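Local coordinates for ofchtiv-allosamidin (Ostrinia furnacalis, PDB 6JMB), which probably hydrolyses the beta-1,4 linkages of chitin as an insect group IV chitinase of glycoside hydrolase family 18, and binds the inhibitor allosamidin, at residues Trp13-Thr18 with Lys22-Asp27; Pro54-Asp57 with Gly61-Lys64; Glu348-His353 with Gly359-Leu364. One frame throughout, in Å; residues are numbered along the deposited sequence.

Contact 1 of 3, residues Trp13-Thr18 with Lys22-Asp27; sequences WATYRT and KFDVDD. With NAA (2-acetamido-2-deoxy-beta-D-allopyranose), chain B.
Thr15 is gripped by two charged side chains of segment 22-27. Its OG1 hydroxyl donates to OD1 of Asp24 at 2.7 Å, meeting that oxygen from above the carboxylate plane, 38° out of it, while the ammonium NZ of Lys22 donates to the Thr15 backbone O at 2.8 Å, in the carbonyl plane and on a lone pair. Lys22 NZ also forms a salt bridge (3.0 Å) with Asp24 OD1, entering on that oxygen's syn lone pair, which leaves one carboxylate oxygen with two donors. The lysine runs alongside Arg17 O and bends only at its last torsion (chi4 62°), which brings NZ round to the threonine carbonyl.

The backbone adds a bond from Phe23 N to Ala14 O at 3.2 Å; Arg17 N donates to the same oxygen. Both segments belong to the loop that follows strand 5-11 in the TIM barrel and leads to strand 35-43, and this loop helps to line the sugar-binding cleft.

Apolar contact is slight: Ala14 CB lies 4.1 Å from Phe23 CB. On the ligand side, the indole of Trp13 offers one face to an N-acetylallosamine unit of allosamidin, whose N2 sits 4.0 Å above the ring plane, over its centre.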
loop_
_atom_site.group_PDB
_atom_site.type_symbol
_atom_site.label_atom_id
_atom_site.label_comp_id
_atom_site.label_asym_id
_atom_site.label_seq_id
_atom_site.Cartn_x
_atom_site.Cartn_y
_atom_site.Cartn_z
ATOM N N TRP A 13 0.418 13.782 3.496
ATOM C CA TRP A 13 0.936 14.933 2.767
ATOM C C TRP A 13 -0.006 15.393 1.660
ATOM O O TRP A 13 0.230 16.452 1.065
ATOM C CB TRP A 13 2.324 14.609 2.193
ATOM C CG TRP A 13 2.348 13.333 1.413
ATOM C CD1 TRP A 13 2.144 13.194 0.075
ATOM C CD2 TRP A 13 2.574 12.010 1.925
ATOM N NE1 TRP A 13 2.232 11.869 -0.284
ATOM C CE2 TRP A 13 2.490 11.123 0.837
ATOM C CE3 TRP A 13 2.838 11.495 3.199
ATOM C CZ2 TRP A 13 2.661 9.748 0.980
ATOM C CZ3 TRP A 13 3.006 10.125 3.341
ATOM C CH2 TRP A 13 2.916 9.270 2.236
ATOM N N ALA A 14 -1.071 14.639 1.372
ATOM C CA ALA A 14 -2.033 15.070 0.362
ATOM C C ALA A 14 -2.778 16.335 0.762
ATOM O O ALA A 14 -3.433 16.952 -0.090
ATOM C CB ALA A 14 -3.026 13.941 0.074
ATOM N N THR A 15 -2.693 16.737 2.028
ATOM C CA THR A 15 -3.305 17.989 2.446
ATOM C C THR A 15 -2.674 19.191 1.757
ATOM O O THR A 15 -3.316 20.244 1.667
ATOM C CB THR A 15 -3.228 18.128 3.969
ATOM O OG1 THR A 15 -3.971 19.285 4.377
ATOM C CG2 THR A 15 -1.780 18.275 4.431
ATOM N N TYR A 16 -1.447 19.059 1.256
ATOM C CA TYR A 16 -0.757 20.161 0.600
ATOM C C TYR A 16 -1.076 20.272 -0.884
ATOM O O TYR A 16 -0.663 21.252 -1.519
ATOM C CB TYR A 16 0.758 20.035 0.786
ATOM C CG TYR A 16 1.180 20.066 2.227
ATOM C CD1 TYR A 16 0.989 21.203 3.002
ATOM C CD2 TYR A 16 1.748 18.951 2.828
ATOM C CE1 TYR A 16 1.367 21.234 4.326
ATOM C CE2 TYR A 16 2.129 18.972 4.155
ATOM C CZ TYR A 16 1.929 20.112 4.900
ATOM O OH TYR A 16 2.309 20.145 6.219
ATOM N N ARG A 17 -1.782 19.304 -1.458
ATOM C CA ARG A 17 -2.241 19.461 -2.823
ATOM C C ARG A 17 -3.288 20.571 -2.886
ATOM O O ARG A 17 -3.933 20.910 -1.896
ATOM C CB ARG A 17 -2.783 18.128 -3.352
ATOM C CG ARG A 17 -1.688 17.072 -3.443
ATOM C CD ARG A 17 -2.188 15.639 -3.595
ATOM N NE ARG A 17 -1.056 14.728 -3.441
ATOM C CZ ARG A 17 -1.143 13.406 -3.326
ATOM N NH1 ARG A 17 -2.321 12.802 -3.358
ATOM N NH2 ARG A 17 -0.037 12.691 -3.177
ATOM N N THR A 18 -3.444 21.152 -4.065
ATOM C CA THR A 18 -4.338 22.290 -4.202
ATOM C C THR A 18 -5.604 21.896 -4.947
ATOM O O THR A 18 -5.664 20.860 -5.623
ATOM C CB THR A 18 -3.647 23.451 -4.924
ATOM O OG1 THR A 18 -3.323 23.051 -6.258
ATOM C CG2 THR A 18 -2.374 23.852 -4.187
ATOM N N LYS A 22 -6.606 18.396 -3.280
ATOM C CA LYS A 22 -6.403 18.513 -1.841
ATOM C C LYS A 22 -7.258 17.490 -1.108
ATOM O O LYS A 22 -8.459 17.374 -1.359
ATOM C CB LYS A 22 -6.784 19.921 -1.386
ATOM C CG LYS A 22 -6.499 20.200 0.081
ATOM C CD LYS A 22 -6.797 21.659 0.416
ATOM C CE LYS A 22 -6.857 21.899 1.916
ATOM N NZ LYS A 22 -5.565 21.613 2.592
ATOM N N PHE A 23 -6.639 16.739 -0.200
ATOM C CA PHE A 23 -7.354 15.701 0.538
ATOM C C PHE A 23 -6.905 15.782 1.987
ATOM O O PHE A 23 -5.752 15.469 2.301
ATOM C CB PHE A 23 -7.085 14.315 -0.055
ATOM C CG PHE A 23 -7.964 13.223 0.501
ATOM C CD1 PHE A 23 -7.732 12.701 1.764
ATOM C CD2 PHE A 23 -9.000 12.699 -0.252
ATOM C CE1 PHE A 23 -8.530 11.688 2.273
ATOM C CE2 PHE A 23 -9.799 11.686 0.246
ATOM C CZ PHE A 23 -9.563 11.181 1.511
ATOM N N ASP A 24 -7.813 16.211 2.855
ATOM C CA ASP A 24 -7.573 16.406 4.276
ATOM C C ASP A 24 -8.234 15.282 5.063
ATOM O O ASP A 24 -8.973 14.454 4.517
ATOM C CB ASP A 24 -8.174 17.741 4.738
ATOM C CG ASP A 24 -7.657 18.931 3.955
ATOM O OD1 ASP A 24 -6.487 18.914 3.535
ATOM O OD2 ASP A 24 -8.431 19.896 3.769
ATOM N N VAL A 25 -7.994 15.281 6.378
ATOM C CA VAL A 25 -8.647 14.298 7.243
ATOM C C VAL A 25 -10.157 14.320 7.049
ATOM O O VAL A 25 -10.804 13.268 6.996
ATOM C CB VAL A 25 -8.253 14.505 8.718
ATOM C CG1 VAL A 25 -9.159 13.676 9.636
ATOM C CG2 VAL A 25 -6.796 14.121 8.938
ATOM N N ASP A 26 -10.744 15.510 6.927
ATOM C CA ASP A 26 -12.198 15.569 6.829
ATOM C C ASP A 26 -12.737 15.161 5.462
ATOM O O ASP A 26 -13.957 15.193 5.265
ATOM C CB ASP A 26 -12.752 16.919 7.300
ATOM C CG ASP A 26 -12.376 18.075 6.395
ATOM O OD1 ASP A 26 -11.732 17.869 5.346
ATOM O OD2 ASP A 26 -12.738 19.219 6.748
ATOM N N ASP A 27 -11.870 14.781 4.525
ATOM C CA ASP A 27 -12.295 14.154 3.281
ATOM C C ASP A 27 -12.467 12.649 3.413
ATOM O O ASP A 27 -13.010 12.018 2.502
ATOM C CB ASP A 27 -11.283 14.457 2.174
ATOM C CG ASP A 27 -11.395 15.877 1.670
ATOM O OD1 ASP A 27 -12.465 16.223 1.119
ATOM O OD2 ASP A 27 -10.437 16.656 1.832
HETATM C C1 NAA B . 6.280 11.187 -1.476
HETATM C C2 NAA B . 6.929 12.338 -0.723
HETATM C C3 NAA B . 6.601 13.660 -1.363
HETATM C C4 NAA B . 6.930 13.708 -2.816
HETATM C C5 NAA B . 6.279 12.522 -3.537
HETATM C C6 NAA B . 6.743 12.373 -4.940
HETATM C C7 NAA B . 7.153 11.744 1.783
HETATM C C8 NAA B . 6.552 11.738 3.200
HETATM N N2 NAA B . 6.368 12.332 0.652
HETATM O O3 NAA B . 5.168 13.817 -1.279
HETATM O O4 NAA B . 6.351 14.908 -3.349
HETATM O O5 NAA B . 6.656 11.232 -2.913
HETATM O O6 NAA B . 6.589 10.973 -5.237
HETATM O O7 NAA B . 8.258 11.281 1.579
#

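Contact 2 of 3, residues Pro54-Asp57 with Gly61-Lys64; sequences PELD and GNFK
Two backbone hydrogen bonds tie segment 54-57 to segment 61-64: Asn62 N donates to Leu56 O (3.1 Å), and Phe63 N to Asp57 O (3.1 Å), the latter nearly straight at 171°. A water extends the link, donating to Asp57 O at 2.9 Å and accepting from Lys64 N. Gly61, with positive phi, is the first residue to leave the helical conformation and stands at the N-cap position of the second helix.

Side-chain packing falls into two pairs. CB of Asp57 sits over one face of the Phe63 ring, 3.5 Å from its centroid and 17° off the normal, a CH-pi contact; CG of Phe63 is anti to its own carbonyl carbon (chi1 -77°), which lays the ring face against Asp57 CB. Were Phe63 replaced by an alanine, Asp57 CB would probably lose the ring face it rests on, and a gap would open beside it. In the second pair, Leu56 CD1 rests 3.6 Å from the amide carbon CG of Asn62.

The polar ends converge elsewhere: Asp57 OD1 and Asn62 ND2 both bond to Tyr38 OH, on strand 35-43. The contact forms the corner between helices 54-59 and 62-67, in the connection between strands 35-43 and 77-83 of the TIM barrel, with Asp57 and Phe63 also touching Ala51 of strand 49-51.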
loop_
_atom_site.group_PDB
_atom_site.type_symbol
_atom_site.label_atom_id
_atom_site.label_comp_id
_atom_site.label_asym_id
_atom_site.label_seq_id
_atom_site.Cartn_x
_atom_site.Cartn_y
_atom_site.Cartn_z
ATOM N N PRO A 54 5.858 17.749 11.852
ATOM C CA PRO A 54 5.254 18.184 13.123
ATOM C C PRO A 54 4.323 19.378 12.992
ATOM O O PRO A 54 3.352 19.467 13.751
ATOM C CB PRO A 54 6.469 18.488 14.014
ATOM C CG PRO A 54 7.613 18.676 13.054
ATOM C CD PRO A 54 7.328 17.755 11.901
ATOM N N GLU A 55 4.575 20.292 12.049
ATOM C CA GLU A 55 3.660 21.416 11.874
ATOM C C GLU A 55 2.246 20.928 11.580
ATOM O O GLU A 55 1.276 21.432 12.155
ATOM C CB GLU A 55 4.166 22.349 10.772
ATOM C CG GLU A 55 3.244 23.538 10.461
ATOM C CD GLU A 55 3.112 24.522 11.612
ATOM O OE1 GLU A 55 3.968 24.514 12.522
ATOM O OE2 GLU A 55 2.145 25.314 11.598
ATOM N N LEU A 56 2.117 19.927 10.708
ATOM C CA LEU A 56 0.817 19.333 10.410
ATOM C C LEU A 56 0.377 18.383 11.519
ATOM O O LEU A 56 -0.713 18.534 12.091
ATOM C CB LEU A 56 0.913 18.570 9.085
ATOM C CG LEU A 56 -0.305 17.736 8.680
ATOM C CD1 LEU A 56 -1.495 18.656 8.426
ATOM C CD2 LEU A 56 0.008 16.898 7.442
ATOM N N ASP A 57 1.228 17.398 11.832
ATOM C CA ASP A 57 0.830 16.282 12.683
ATOM C C ASP A 57 0.502 16.748 14.092
ATOM O O ASP A 57 -0.425 16.233 14.728
ATOM C CB ASP A 57 1.969 15.252 12.786
ATOM C CG ASP A 57 2.504 14.766 11.433
ATOM O OD1 ASP A 57 1.726 14.622 10.464
ATOM O OD2 ASP A 57 3.728 14.504 11.350
ATOM N N GLY A 61 -2.692 19.707 14.792
ATOM C CA GLY A 61 -3.577 18.716 15.373
ATOM C C GLY A 61 -3.998 17.596 14.453
ATOM O O GLY A 61 -5.039 16.979 14.692
ATOM N N ASN A 62 -3.203 17.288 13.425
ATOM C CA ASN A 62 -3.658 16.335 12.415
ATOM C C ASN A 62 -3.755 14.910 12.958
ATOM O O ASN A 62 -4.688 14.182 12.600
ATOM C CB ASN A 62 -2.774 16.401 11.173
ATOM C CG ASN A 62 -3.541 16.113 9.900
ATOM O OD1 ASN A 62 -4.605 16.684 9.662
ATOM N ND2 ASN A 62 -2.999 15.232 9.070
ATOM N N PHE A 63 -2.802 14.482 13.800
ATOM C CA PHE A 63 -2.908 13.165 14.428
ATOM C C PHE A 63 -4.257 13.024 15.119
ATOM O O PHE A 63 -4.967 12.027 14.942
ATOM C CB PHE A 63 -1.839 12.997 15.512
ATOM C CG PHE A 63 -0.427 12.712 15.027
ATOM C CD1 PHE A 63 -0.142 11.959 13.892
ATOM C CD2 PHE A 63 0.635 13.171 15.790
ATOM C CE1 PHE A 63 1.194 11.703 13.529
ATOM C CE2 PHE A 63 1.954 12.924 15.433
ATOM C CZ PHE A 63 2.238 12.189 14.308
ATOM N N LYS A 64 -4.611 14.023 15.938
ATOM C CA LYS A 64 -5.825 13.940 16.740
ATOM C C LYS A 64 -7.082 14.094 15.891
ATOM O O LYS A 64 -8.095 13.450 16.176
ATOM C CB LYS A 64 -5.774 14.992 17.848
ATOM C CG LYS A 64 -6.939 14.937 18.822
ATOM C CD LYS A 64 -6.941 13.641 19.619
ATOM C CE LYS A 64 -7.932 13.713 20.772
ATOM N NZ LYS A 64 -8.288 12.369 21.291
HETATM O O HOH W 1 -2.446 15.951 16.759
#

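Contact 3 of 3, residues Glu348-His353 with Gly359-Leu364; sequences ETDDFH and GTFPLL
Asp350 spreads its carboxylate across the start of helix 362-373, each oxygen taking one backbone N-H of the helix. OD1 accepts from Leu363 N at 3.0 Å on its syn lone pair; OD2 accepts from Leu364 N at 2.8 Å, also on the syn side but 28° out of the carboxylate plane. CG stands anti to the Asp350 backbone N (chi1 -155°), which carries the carboxylate toward the helix. OD1 takes a further bond from Asp351 N, and the N-terminal end of the helix would probably stabilise the negative charge.

Phe361 N donates to Asp351 O at 3.0 Å. A water bridges Asp351 OD2 and Gly359 O; OD2 is also bonded by Cys356 N, and OD1 by Leu355 N. Here the loop leaving strand 341-345 of the TIM barrel turns into the C-terminal helix: Asp351 centres an inverse gamma turn, and Phe361 holds the N-cap position.

Further out, Phe352 CB lies over one face of the Phe361 ring in a CH-pi contact, 3.8 Å from its centroid and 26° off the normal, while Asp350 OD2 lies at the edge of that ring, in its plane. Asp351 CB packs on Pro362 CD at 3.6 Å, and Thr360 CB approaches Phe352 O at 3.4 Å.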
loop_
_atom_site.group_PDB
_atom_site.type_symbol
_atom_site.label_atom_id
_atom_site.label_comp_id
_atom_site.label_asym_id
_atom_site.label_seq_id
_atom_site.Cartn_x
_atom_site.Cartn_y
_atom_site.Cartn_z
ATOM N N GLU A 348 -6.495 8.829 -0.654
ATOM C CA GLU A 348 -6.539 10.181 -1.183
ATOM C C GLU A 348 -6.491 10.244 -2.704
ATOM O O GLU A 348 -6.634 11.343 -3.254
ATOM C CB GLU A 348 -5.426 11.028 -0.568
ATOM C CG GLU A 348 -4.032 10.637 -1.020
ATOM C CD GLU A 348 -3.392 9.573 -0.155
ATOM O OE1 GLU A 348 -4.062 9.019 0.747
ATOM O OE2 GLU A 348 -2.201 9.275 -0.384
ATOM N N THR A 349 -6.305 9.118 -3.400
ATOM C CA THR A 349 -6.365 9.124 -4.861
ATOM C C THR A 349 -7.503 8.282 -5.423
ATOM O O THR A 349 -7.535 8.043 -6.636
ATOM C CB THR A 349 -5.030 8.754 -5.516
ATOM O OG1 THR A 349 -4.669 7.418 -5.153
ATOM C CG2 THR A 349 -3.924 9.718 -5.090
ATOM N N ASP A 350 -8.431 7.812 -4.591
ATOM C CA ASP A 350 -9.713 7.422 -5.147
ATOM C C ASP A 350 -10.339 8.664 -5.779
ATOM O O ASP A 350 -9.908 9.797 -5.541
ATOM C CB ASP A 350 -10.620 6.863 -4.040
ATOM C CG ASP A 350 -11.688 5.889 -4.562
ATOM O OD1 ASP A 350 -11.937 5.807 -5.787
ATOM O OD2 ASP A 350 -12.296 5.194 -3.719
ATOM N N ASP A 351 -11.369 8.454 -6.598
ATOM C CA ASP A 351 -12.143 9.582 -7.122
ATOM C C ASP A 351 -13.074 10.066 -6.007
ATOM O O ASP A 351 -14.290 9.856 -6.015
ATOM C CB ASP A 351 -12.885 9.193 -8.393
ATOM C CG ASP A 351 -13.620 10.359 -9.027
ATOM O OD1 ASP A 351 -13.233 11.526 -8.803
ATOM O OD2 ASP A 351 -14.598 10.095 -9.757
ATOM N N PHE A 352 -12.460 10.718 -5.017
ATOM C CA PHE A 352 -13.185 11.066 -3.799
ATOM C C PHE A 352 -14.251 12.127 -4.037
ATOM O O PHE A 352 -15.253 12.159 -3.311
ATOM C CB PHE A 352 -12.233 11.412 -2.644
ATOM C CG PHE A 352 -11.332 12.602 -2.887
ATOM C CD1 PHE A 352 -10.180 12.479 -3.648
ATOM C CD2 PHE A 352 -11.604 13.824 -2.291
ATOM C CE1 PHE A 352 -9.328 13.570 -3.842
ATOM C CE2 PHE A 352 -10.760 14.915 -2.481
ATOM C CZ PHE A 352 -9.625 14.787 -3.258
ATOM N N HIS A 353 -14.085 12.961 -5.061
ATOM C CA HIS A 353 -15.085 13.959 -5.420
ATOM C C HIS A 353 -16.110 13.438 -6.424
ATOM O O HIS A 353 -17.035 14.179 -6.783
ATOM C CB HIS A 353 -14.414 15.200 -6.022
ATOM C CG HIS A 353 -13.614 16.011 -5.048
ATOM N ND1 HIS A 353 -14.056 16.312 -3.776
ATOM C CD2 HIS A 353 -12.407 16.615 -5.180
ATOM C CE1 HIS A 353 -13.152 17.058 -3.164
ATOM N NE2 HIS A 353 -12.142 17.256 -3.995
ATOM N N GLY A 359 -19.918 7.869 -8.968
ATOM C CA GLY A 359 -20.116 8.166 -7.566
ATOM C C GLY A 359 -18.810 8.531 -6.885
ATOM O O GLY A 359 -17.716 8.356 -7.423
ATOM N N THR A 360 -18.927 9.054 -5.670
ATOM C CA THR A 360 -17.723 9.331 -4.898
ATOM C C THR A 360 -17.110 8.022 -4.410
ATOM O O THR A 360 -17.806 7.032 -4.176
ATOM C CB THR A 360 -18.025 10.238 -3.704
ATOM O OG1 THR A 360 -18.967 9.600 -2.833
ATOM C CG2 THR A 360 -18.580 11.585 -4.165
ATOM N N PHE A 361 -15.792 8.029 -4.251
ATOM C CA PHE A 361 -15.046 6.865 -3.791
ATOM C C PHE A 361 -15.425 5.583 -4.544
ATOM O O PHE A 361 -15.782 4.579 -3.928
ATOM C CB PHE A 361 -15.215 6.657 -2.291
ATOM C CG PHE A 361 -14.522 7.687 -1.435
ATOM C CD1 PHE A 361 -13.144 7.669 -1.283
ATOM C CD2 PHE A 361 -15.257 8.653 -0.759
ATOM C CE1 PHE A 361 -12.508 8.607 -0.487
ATOM C CE2 PHE A 361 -14.623 9.594 0.043
ATOM C CZ PHE A 361 -13.254 9.569 0.183
ATOM N N PRO A 362 -15.344 5.583 -5.880
ATOM C CA PRO A 362 -15.780 4.380 -6.614
ATOM C C PRO A 362 -14.929 3.159 -6.325
ATOM O O PRO A 362 -15.466 2.050 -6.216
ATOM C CB PRO A 362 -15.683 4.810 -8.084
ATOM C CG PRO A 362 -14.655 5.911 -8.081
ATOM C CD PRO A 362 -14.889 6.646 -6.793
ATOM N N LEU A 363 -13.612 3.321 -6.203
ATOM C CA LEU A 363 -12.776 2.160 -5.922
ATOM C C LEU A 363 -13.049 1.616 -4.530
ATOM O O LEU A 363 -13.168 0.398 -4.345
ATOM C CB LEU A 363 -11.303 2.526 -6.071
ATOM C CG LEU A 363 -10.880 2.979 -7.473
ATOM C CD1 LEU A 363 -9.372 3.181 -7.510
ATOM C CD2 LEU A 363 -11.338 1.971 -8.528
ATOM N N LEU A 364 -13.157 2.505 -3.541
ATOM C CA LEU A 364 -13.369 2.074 -2.166
ATOM C C LEU A 364 -14.764 1.485 -1.977
ATOM O O LEU A 364 -14.927 0.468 -1.291
ATOM C CB LEU A 364 -13.113 3.248 -1.222
ATOM C CG LEU A 364 -13.064 2.946 0.275
ATOM C CD1 LEU A 364 -12.154 1.772 0.595
ATOM C CD2 LEU A 364 -12.605 4.187 1.017
HETATM O O HOH W 2 -16.562 8.232 -9.939
#

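Overall arrangement
Contact 1 touches both of the others, its centre 13 Å from that of contact 2 and 14 Å from that of contact 3, whereas contacts 2 and 3 are 24 Å apart by centres, their nearest atoms about 10 Å apart. Toward contact 2, Val25 CG2 packs 3.4 Å from Asn62 OD1 and Thr15 CG2 meets Leu56 CD2. Toward contact 3, the Phe23 and Phe352 rings meet edge-to-face and Phe23 CG lies 3.5 Å from Glu348 CB. Only contact 1 supplies a residue of the glycan pocket, Trp13; its Arg17 side chain is about 9 Å from allosamizoline, while the Leu364 side chain of contact 3 is about 13 Å from it.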